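Local coordinates for protein putative 4-amino-4-deoxychorismate lyase (Thermus thermophilus, PDB 2ZGI) that probably acts as a pyridoxal-phosphate-dependent lyase of the class-IV aminotransferase family, putatively cleaving 4-amino-4-deoxychorismate, at residues N129-P132 against Y133-A136; L42-L45 against R46-L50. One frame throughout, in Å; residues are numbered along the deposited sequence.

Along the chain the 42-45/46-50 contact comes first, inside helix 38-51, and the 129-132/133-136 contact follows at the N-terminal end of helix 131-142. Their centres lie about 21 Å apart and their nearest atoms about 10 Å, so they do not touch; what they share is the pyridoxal phosphate between them. Interaction 2 reaches the phosphate of the cofactor from a helix whose apolar side chains rest on strands 24-31 and 78-86 of the antiparallel sheet. Interaction 1 meets the ring end of the cofactor, from a helix that connects strands 111-117 and 147-151. Two separate helices of the class-IV aminotransferase region thus border the same cofactor at different ends.

Interaction 1: N129-P132 against Y133-A136; sequences NYLP and YRLA. With PLP (pyridoxal-5'-phosphate), chain P.
Y130 and Y133 pair at the first turn of helix 131-142, the helix of the beta-alpha-beta unit between strands 111-117 and 147-151, with Y130 at the N-cap position. Three backbone carbonyls of this turn are satisfied four residues on: Y130 O by R134 N at 3.0 Å, L131 O by L135 N in a nearly straight bond (N-H...O 174°), and P132 O by A136 N. With CG anti to the backbone N (chi1 -170°), the Y130 ring lies alongside the first turn, and Y133 CB sits over one of its faces, 3.6 Å from the centroid, in a CH-pi contact. The ring planes are inclined by only 20°, but the centroids are 5.1 Å apart and the overlap is slight. R134 CG approaches Y130 CD2 to 3.6 Å, obliquely to the ring, while the guanidinium turns to the second subunit, where NH1 bonds H20 ND1 of that chain. Y130 OH makes a weak hydrogen bond to S161 O. O3 of the pyridoxal phosphate lies at the edge of the Y130 ring, near its plane, 3.9 Å from CE1. Replacing Y130 by an alanine would probably leave Y133 CB without its aromatic cover, open a gap beside the cofactor and deprive S161 O of its weak donor. L131 CG and L135 CD1 meet at 4.1 Å. Y133 CE1 approaches the cofactor methyl carbon C2A to 3.4 Å.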
ATOM      1  N   ASN D 129       9.507   0.035  20.263  1.00 21.76           N
ATOM      2  CA  ASN D 129       9.047   0.705  19.049  1.00 20.90           C
ATOM      3  C   ASN D 129       7.547   0.529  18.939  1.00 21.53           C
ATOM      4  O   ASN D 129       7.036  -0.320  18.179  1.00 21.83           O
ATOM      5  CB  ASN D 129       9.803   0.181  17.832  1.00 21.14           C
ATOM      6  CG  ASN D 129      11.158   0.817  17.696  1.00 21.73           C
ATOM      7  OD1 ASN D 129      11.832   1.146  18.694  1.00 27.23           O
ATOM      8  ND2 ASN D 129      11.569   1.015  16.490  1.00 15.60           N
ATOM      9  N   TYR D 130       6.834   1.289  19.764  1.00 19.91           N
ATOM     10  CA  TYR D 130       5.444   0.968  20.064  1.00 21.27           C
ATOM     11  C   TYR D 130       4.496   2.054  19.504  1.00 20.64           C
ATOM     12  O   TYR D 130       3.317   2.045  19.768  1.00 21.73           O
ATOM     13  CB  TYR D 130       5.297   0.841  21.596  1.00 20.53           C
ATOM     14  CG  TYR D 130       3.999   0.281  22.078  1.00 22.88           C
ATOM     15  CD1 TYR D 130       3.686  -1.062  21.897  1.00 21.47           C
ATOM     16  CD2 TYR D 130       3.078   1.104  22.729  1.00 22.90           C
ATOM     17  CE1 TYR D 130       2.471  -1.588  22.343  1.00 25.91           C
ATOM     18  CE2 TYR D 130       1.859   0.592  23.175  1.00 27.46           C
ATOM     19  CZ  TYR D 130       1.565  -0.750  22.978  1.00 27.03           C
ATOM     20  OH  TYR D 130       0.348  -1.243  23.401  1.00 30.60           O
ATOM     21  N   LEU D 131       5.039   2.984  18.753  1.00 22.05           N
ATOM     22  CA  LEU D 131       4.235   4.105  18.206  1.00 23.48           C
ATOM     23  C   LEU D 131       3.017   3.689  17.347  1.00 23.20           C
ATOM     24  O   LEU D 131       1.906   4.214  17.544  1.00 23.14           O
ATOM     25  CB  LEU D 131       5.151   5.074  17.468  1.00 23.41           C
ATOM     26  CG  LEU D 131       4.691   6.515  17.261  1.00 26.71           C
ATOM     27  CD1 LEU D 131       4.076   7.098  18.514  1.00 26.42           C
ATOM     28  CD2 LEU D 131       5.856   7.345  16.714  1.00 26.83           C
ATOM     29  N   PRO D 132       3.203   2.742  16.404  1.00 24.25           N
ATOM     30  CA  PRO D 132       2.027   2.315  15.626  1.00 23.98           C
ATOM     31  C   PRO D 132       0.866   1.814  16.504  1.00 23.45           C
ATOM     32  O   PRO D 132      -0.294   2.106  16.209  1.00 23.52           O
ATOM     33  CB  PRO D 132       2.570   1.169  14.756  1.00 25.20           C
ATOM     34  CG  PRO D 132       4.070   1.495  14.612  1.00 24.94           C
ATOM     35  CD  PRO D 132       4.436   2.064  15.967  1.00 23.80           C
ATOM     36  N   TYR D 133       1.182   1.076  17.573  1.00 23.25           N
ATOM     37  CA  TYR D 133       0.195   0.568  18.513  1.00 21.96           C
ATOM     38  C   TYR D 133      -0.438   1.724  19.274  1.00 21.87           C
ATOM     39  O   TYR D 133      -1.648   1.767  19.455  1.00 21.13           O
ATOM     40  CB  TYR D 133       0.824  -0.450  19.477  1.00 22.76           C
ATOM     41  CG  TYR D 133       1.535  -1.557  18.726  1.00 23.48           C
ATOM     42  CD1 TYR D 133       0.833  -2.674  18.245  1.00 22.25           C
ATOM     43  CD2 TYR D 133       2.897  -1.466  18.458  1.00 24.13           C
ATOM     44  CE1 TYR D 133       1.510  -3.680  17.509  1.00 25.41           C
ATOM     45  CE2 TYR D 133       3.554  -2.436  17.737  1.00 25.59           C
ATOM     46  CZ  TYR D 133       2.870  -3.550  17.284  1.00 24.61           C
ATOM     47  OH  TYR D 133       3.586  -4.498  16.583  1.00 24.26           O
ATOM     48  N   ARG D 134       0.366   2.686  19.684  1.00 21.57           N
ATOM     49  CA  ARG D 134      -0.233   3.882  20.340  1.00 23.18           C
ATOM     50  C   ARG D 134      -1.239   4.555  19.413  1.00 23.47           C
ATOM     51  O   ARG D 134      -2.386   4.810  19.801  1.00 23.53           O
ATOM     52  CB  ARG D 134       0.840   4.886  20.743  1.00 23.21           C
ATOM     53  CG  ARG D 134       1.842   4.378  21.804  1.00 23.40           C
ATOM     54  CD  ARG D 134       2.795   5.491  22.207  1.00 24.42           C
ATOM     55  NE  ARG D 134       2.090   6.677  22.694  1.00 28.56           N
ATOM     56  CZ  ARG D 134       1.677   6.873  23.945  1.00 27.90           C
ATOM     57  NH1 ARG D 134       1.910   5.976  24.906  1.00 27.60           N
ATOM     58  NH2 ARG D 134       1.033   7.999  24.245  1.00 30.76           N
ATOM     59  N   LEU D 135      -0.804   4.826  18.184  1.00 23.60           N
ATOM     60  CA  LEU D 135      -1.638   5.510  17.187  1.00 23.60           C
ATOM     61  C   LEU D 135      -2.918   4.719  16.858  1.00 24.19           C
ATOM     62  O   LEU D 135      -4.012   5.318  16.695  1.00 24.60           O
ATOM     63  CB  LEU D 135      -0.825   5.818  15.927  1.00 24.06           C
ATOM     64  CG  LEU D 135       0.319   6.799  16.130  1.00 25.07           C
ATOM     65  CD1 LEU D 135       1.287   6.728  14.954  1.00 25.77           C
ATOM     66  CD2 LEU D 135      -0.163   8.284  16.436  1.00 25.65           C
ATOM     67  N   ALA D 136      -2.798   3.385  16.794  1.00 24.03           N
ATOM     68  CA  ALA D 136      -3.944   2.525  16.592  1.00 24.32           C
ATOM     69  C   ALA D 136      -4.962   2.633  17.751  1.00 25.51           C
ATOM     70  O   ALA D 136      -6.194   2.716  17.508  1.00 25.69           O
ATOM     71  CB  ALA D 136      -3.510   1.056  16.351  1.00 25.02           C
TER
HETATM   72  N1  PLP P 248      -0.563  -7.332  21.209  1.00 23.95           N
HETATM   73  C2  PLP P 248       0.412  -6.428  21.436  1.00 26.20           C
HETATM   74  C2A PLP P 248       0.804  -5.482  20.338  1.00 23.33           C
HETATM   75  C3  PLP P 248       1.032  -6.362  22.689  1.00 24.02           C
HETATM   76  O3  PLP P 248       2.011  -5.432  22.872  1.00 25.60           O
HETATM   77  C4  PLP P 248       0.652  -7.273  23.682  1.00 25.07           C
HETATM   78  C4A PLP P 248       1.299  -7.311  25.051  1.00 24.21           C
HETATM   79  C5  PLP P 248      -0.334  -8.216  23.405  1.00 23.38           C
HETATM   80  C6  PLP P 248      -0.921  -8.212  22.141  1.00 26.52           C
HETATM   81  C5A PLP P 248      -0.827  -9.209  24.437  1.00 26.39           C
HETATM   82  O4P PLP P 248       0.141 -10.169  24.862  1.00 26.61           O
HETATM   83  P   PLP P 248       0.052 -10.963  26.249  1.00 26.49           P
HETATM   84  O1P PLP P 248      -1.180 -11.831  26.194  1.00 24.81           O
HETATM   85  O2P PLP P 248      -0.068  -9.975  27.388  1.00 27.97           O
HETATM   86  O3P PLP P 248       1.364 -11.673  26.195  1.00 24.24           O

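Interaction 2: L42-L45 against R46-L50; sequences LARL and RRHAL. With PLP (pyridoxal-5'-phosphate), chain P; SO4 (sulfate ion), chain O.
R44 sets its CG over one face of the H48 imidazole, four residues on in helix 38-51: CG stands 3.5 Å from the ring centroid in a CH-pi contact. Farther out, the R44 guanidinium runs nearly parallel to that ring, the planes 19° apart. A chi1 of -176° sends the R44 chain away from its own backbone N, and a bend at chi3 brings the guanidinium to the cofactor phosphate. O3P lies at the guanidinium edge, near its plane, 2.6 Å from NH1 in a hydrogen bond, with a weak one from NH2; T26 OG1 is a further partner of NH2. R47 bends instead over the preceding turn, so that R44 CA and A43 O lie over one face of its guanidinium, and NH1 is 3.7 Å from A43 CB. Its edge is turned to the sulfate, probably a crystallisation ion: NE binds O3 at 2.7 Å almost straight (177°), and NH2 binds O2 weakly. H48 NE2 donates to O4 of the same sulfate at 2.7 Å, which fixes the ring edge toward the ion, while Y125 packs edge-to-face against the ring. The backbone bond from H48 N to R44 O, 2.8 Å long, ties the two residues at their roots. An arginine projecting from a helix onto the cofactor phosphate is part of the pyridoxal-phosphate site of this class-IV aminotransferase fold.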
ATOM      1  N   LEU D  42       9.003 -14.508  31.612  1.00 24.73           N
ATOM      2  CA  LEU D  42      10.473 -14.404  31.646  1.00 24.74           C
ATOM      3  C   LEU D  42      11.135 -15.120  30.466  1.00 24.88           C
ATOM      4  O   LEU D  42      12.134 -14.659  29.937  1.00 24.27           O
ATOM      5  CB  LEU D  42      11.045 -14.862  32.993  1.00 25.47           C
ATOM      6  CG  LEU D  42      10.570 -14.020  34.190  1.00 27.92           C
ATOM      7  CD1 LEU D  42      11.155 -14.542  35.535  1.00 29.30           C
ATOM      8  CD2 LEU D  42      10.884 -12.529  34.000  1.00 26.78           C
ATOM      9  N   ALA D  43      10.557 -16.249  30.063  1.00 25.95           N
ATOM     10  CA  ALA D  43      10.983 -16.976  28.860  1.00 25.52           C
ATOM     11  C   ALA D  43      10.833 -16.092  27.617  1.00 25.67           C
ATOM     12  O   ALA D  43      11.772 -15.935  26.845  1.00 25.37           O
ATOM     13  CB  ALA D  43      10.160 -18.232  28.704  1.00 25.95           C
ATOM     14  N   ARG D  44       9.653 -15.508  27.431  1.00 26.08           N
ATOM     15  CA  ARG D  44       9.452 -14.621  26.275  1.00 26.14           C
ATOM     16  C   ARG D  44      10.408 -13.426  26.271  1.00 25.86           C
ATOM     17  O   ARG D  44      10.999 -13.104  25.238  1.00 26.29           O
ATOM     18  CB  ARG D  44       8.011 -14.120  26.204  1.00 26.42           C
ATOM     19  CG  ARG D  44       7.767 -13.260  24.939  1.00 25.16           C
ATOM     20  CD  ARG D  44       6.298 -12.952  24.722  1.00 25.39           C
ATOM     21  NE  ARG D  44       5.853 -11.961  25.694  1.00 26.51           N
ATOM     22  CZ  ARG D  44       4.599 -11.533  25.818  1.00 27.32           C
ATOM     23  NH1 ARG D  44       3.627 -12.013  25.017  1.00 25.96           N
ATOM     24  NH2 ARG D  44       4.319 -10.638  26.764  1.00 25.19           N
ATOM     25  N   LEU D  45      10.544 -12.770  27.429  1.00 26.37           N
ATOM     26  CA  LEU D  45      11.369 -11.569  27.570  1.00 24.67           C
ATOM     27  C   LEU D  45      12.817 -11.866  27.199  1.00 25.57           C
ATOM     28  O   LEU D  45      13.450 -11.112  26.458  1.00 23.94           O
ATOM     29  CB  LEU D  45      11.265 -10.995  29.011  1.00 25.60           C
ATOM     30  CG  LEU D  45      11.947  -9.650  29.304  1.00 23.45           C
ATOM     31  CD1 LEU D  45      11.291  -8.512  28.494  1.00 21.75           C
ATOM     32  CD2 LEU D  45      11.971  -9.290  30.816  1.00 24.13           C
ATOM     33  N   ARG D  46      13.349 -12.987  27.692  1.00 25.64           N
ATOM     34  CA  ARG D  46      14.690 -13.417  27.278  1.00 26.48           C
ATOM     35  C   ARG D  46      14.769 -13.679  25.769  1.00 26.04           C
ATOM     36  O   ARG D  46      15.770 -13.341  25.148  1.00 25.90           O
ATOM     37  CB  ARG D  46      15.112 -14.691  28.034  1.00 27.00           C
ATOM     38  CG  ARG D  46      16.466 -15.269  27.640  1.00 30.33           C
ATOM     39  CD  ARG D  46      16.786 -16.445  28.571  1.00 35.93           C
ATOM     40  NE  ARG D  46      18.219 -16.708  28.568  1.00 43.95           N
ATOM     41  CZ  ARG D  46      18.851 -17.476  27.677  1.00 47.13           C
ATOM     42  NH1 ARG D  46      18.175 -18.097  26.700  1.00 46.88           N
ATOM     43  NH2 ARG D  46      20.176 -17.624  27.762  1.00 48.22           N
ATOM     44  N   ARG D  47      13.736 -14.307  25.205  1.00 26.64           N
ATOM     45  CA  ARG D  47      13.708 -14.636  23.769  1.00 27.40           C
ATOM     46  C   ARG D  47      13.706 -13.359  22.922  1.00 27.21           C
ATOM     47  O   ARG D  47      14.455 -13.225  21.965  1.00 27.02           O
ATOM     48  CB  ARG D  47      12.474 -15.466  23.417  1.00 27.92           C
ATOM     49  CG  ARG D  47      12.634 -16.985  23.625  1.00 31.83           C
ATOM     50  CD  ARG D  47      11.542 -17.776  22.917  1.00 32.89           C
ATOM     51  NE  ARG D  47      10.191 -17.396  23.338  1.00 33.49           N
ATOM     52  CZ  ARG D  47       9.535 -17.980  24.340  1.00 35.95           C
ATOM     53  NH1 ARG D  47      10.116 -18.967  25.031  1.00 37.62           N
ATOM     54  NH2 ARG D  47       8.304 -17.595  24.646  1.00 35.55           N
ATOM     55  N   HIS D  48      12.862 -12.411  23.311  1.00 27.22           N
ATOM     56  CA  HIS D  48      12.774 -11.136  22.627  1.00 26.21           C
ATOM     57  C   HIS D  48      14.074 -10.322  22.721  1.00 26.99           C
ATOM     58  O   HIS D  48      14.574  -9.819  21.698  1.00 26.86           O
ATOM     59  CB  HIS D  48      11.541 -10.387  23.145  1.00 25.90           C
ATOM     60  CG  HIS D  48      10.256 -10.999  22.674  1.00 23.69           C
ATOM     61  ND1 HIS D  48       9.023 -10.422  22.876  1.00 26.88           N
ATOM     62  CD2 HIS D  48      10.027 -12.134  21.972  1.00 24.11           C
ATOM     63  CE1 HIS D  48       8.085 -11.185  22.336  1.00 27.57           C
ATOM     64  NE2 HIS D  48       8.671 -12.240  21.791  1.00 27.48           N
ATOM     65  N   ALA D  49      14.656 -10.248  23.919  1.00 26.44           N
ATOM     66  CA  ALA D  49      15.962  -9.608  24.105  1.00 27.39           C
ATOM     67  C   ALA D  49      17.044 -10.242  23.237  1.00 27.80           C
ATOM     68  O   ALA D  49      17.768  -9.553  22.524  1.00 27.31           O
ATOM     69  CB  ALA D  49      16.371  -9.619  25.618  1.00 26.84           C
ATOM     70  N   LEU D  50      17.153 -11.570  23.268  1.00 29.42           N
ATOM     71  CA  LEU D  50      18.209 -12.209  22.479  1.00 30.15           C
ATOM     72  C   LEU D  50      18.019 -11.984  20.957  1.00 30.46           C
ATOM     73  O   LEU D  50      19.007 -11.783  20.232  1.00 31.01           O
ATOM     74  CB  LEU D  50      18.414 -13.694  22.861  1.00 30.90           C
ATOM     75  CG  LEU D  50      18.416 -14.206  24.337  1.00 33.26           C
ATOM     76  CD1 LEU D  50      19.218 -15.509  24.552  1.00 36.33           C
ATOM     77  CD2 LEU D  50      18.767 -13.166  25.471  1.00 33.70           C
TER
HETATM   78  N1  PLP P 248      -0.563  -7.332  21.209  1.00 23.95           N
HETATM   79  C2  PLP P 248       0.412  -6.428  21.436  1.00 26.20           C
HETATM   80  C2A PLP P 248       0.804  -5.482  20.338  1.00 23.33           C
HETATM   81  C3  PLP P 248       1.032  -6.362  22.689  1.00 24.02           C
HETATM   82  O3  PLP P 248       2.011  -5.432  22.872  1.00 25.60           O
HETATM   83  C4  PLP P 248       0.652  -7.273  23.682  1.00 25.07           C
HETATM   84  C4A PLP P 248       1.299  -7.311  25.051  1.00 24.21           C
HETATM   85  C5  PLP P 248      -0.334  -8.216  23.405  1.00 23.38           C
HETATM   86  C6  PLP P 248      -0.921  -8.212  22.141  1.00 26.52           C
HETATM   87  C5A PLP P 248      -0.827  -9.209  24.437  1.00 26.39           C
HETATM   88  O4P PLP P 248       0.141 -10.169  24.862  1.00 26.61           O
HETATM   89  P   PLP P 248       0.052 -10.963  26.249  1.00 26.49           P
HETATM   90  O1P PLP P 248      -1.180 -11.831  26.194  1.00 24.81           O
HETATM   91  O2P PLP P 248      -0.068  -9.975  27.388  1.00 27.97           O
HETATM   92  O3P PLP P 248       1.364 -11.673  26.195  1.00 24.24           O
HETATM   93  S   SO4 O 247       7.610 -15.466  21.295  1.00 49.51           S
HETATM   94  O1  SO4 O 247       7.859 -15.629  19.857  1.00 50.56           O
HETATM   95  O2  SO4 O 247       6.823 -16.559  21.843  1.00 48.74           O
HETATM   96  O3  SO4 O 247       8.881 -15.399  22.029  1.00 48.94           O
HETATM   97  O4  SO4 O 247       6.826 -14.235  21.460  1.00 50.19           O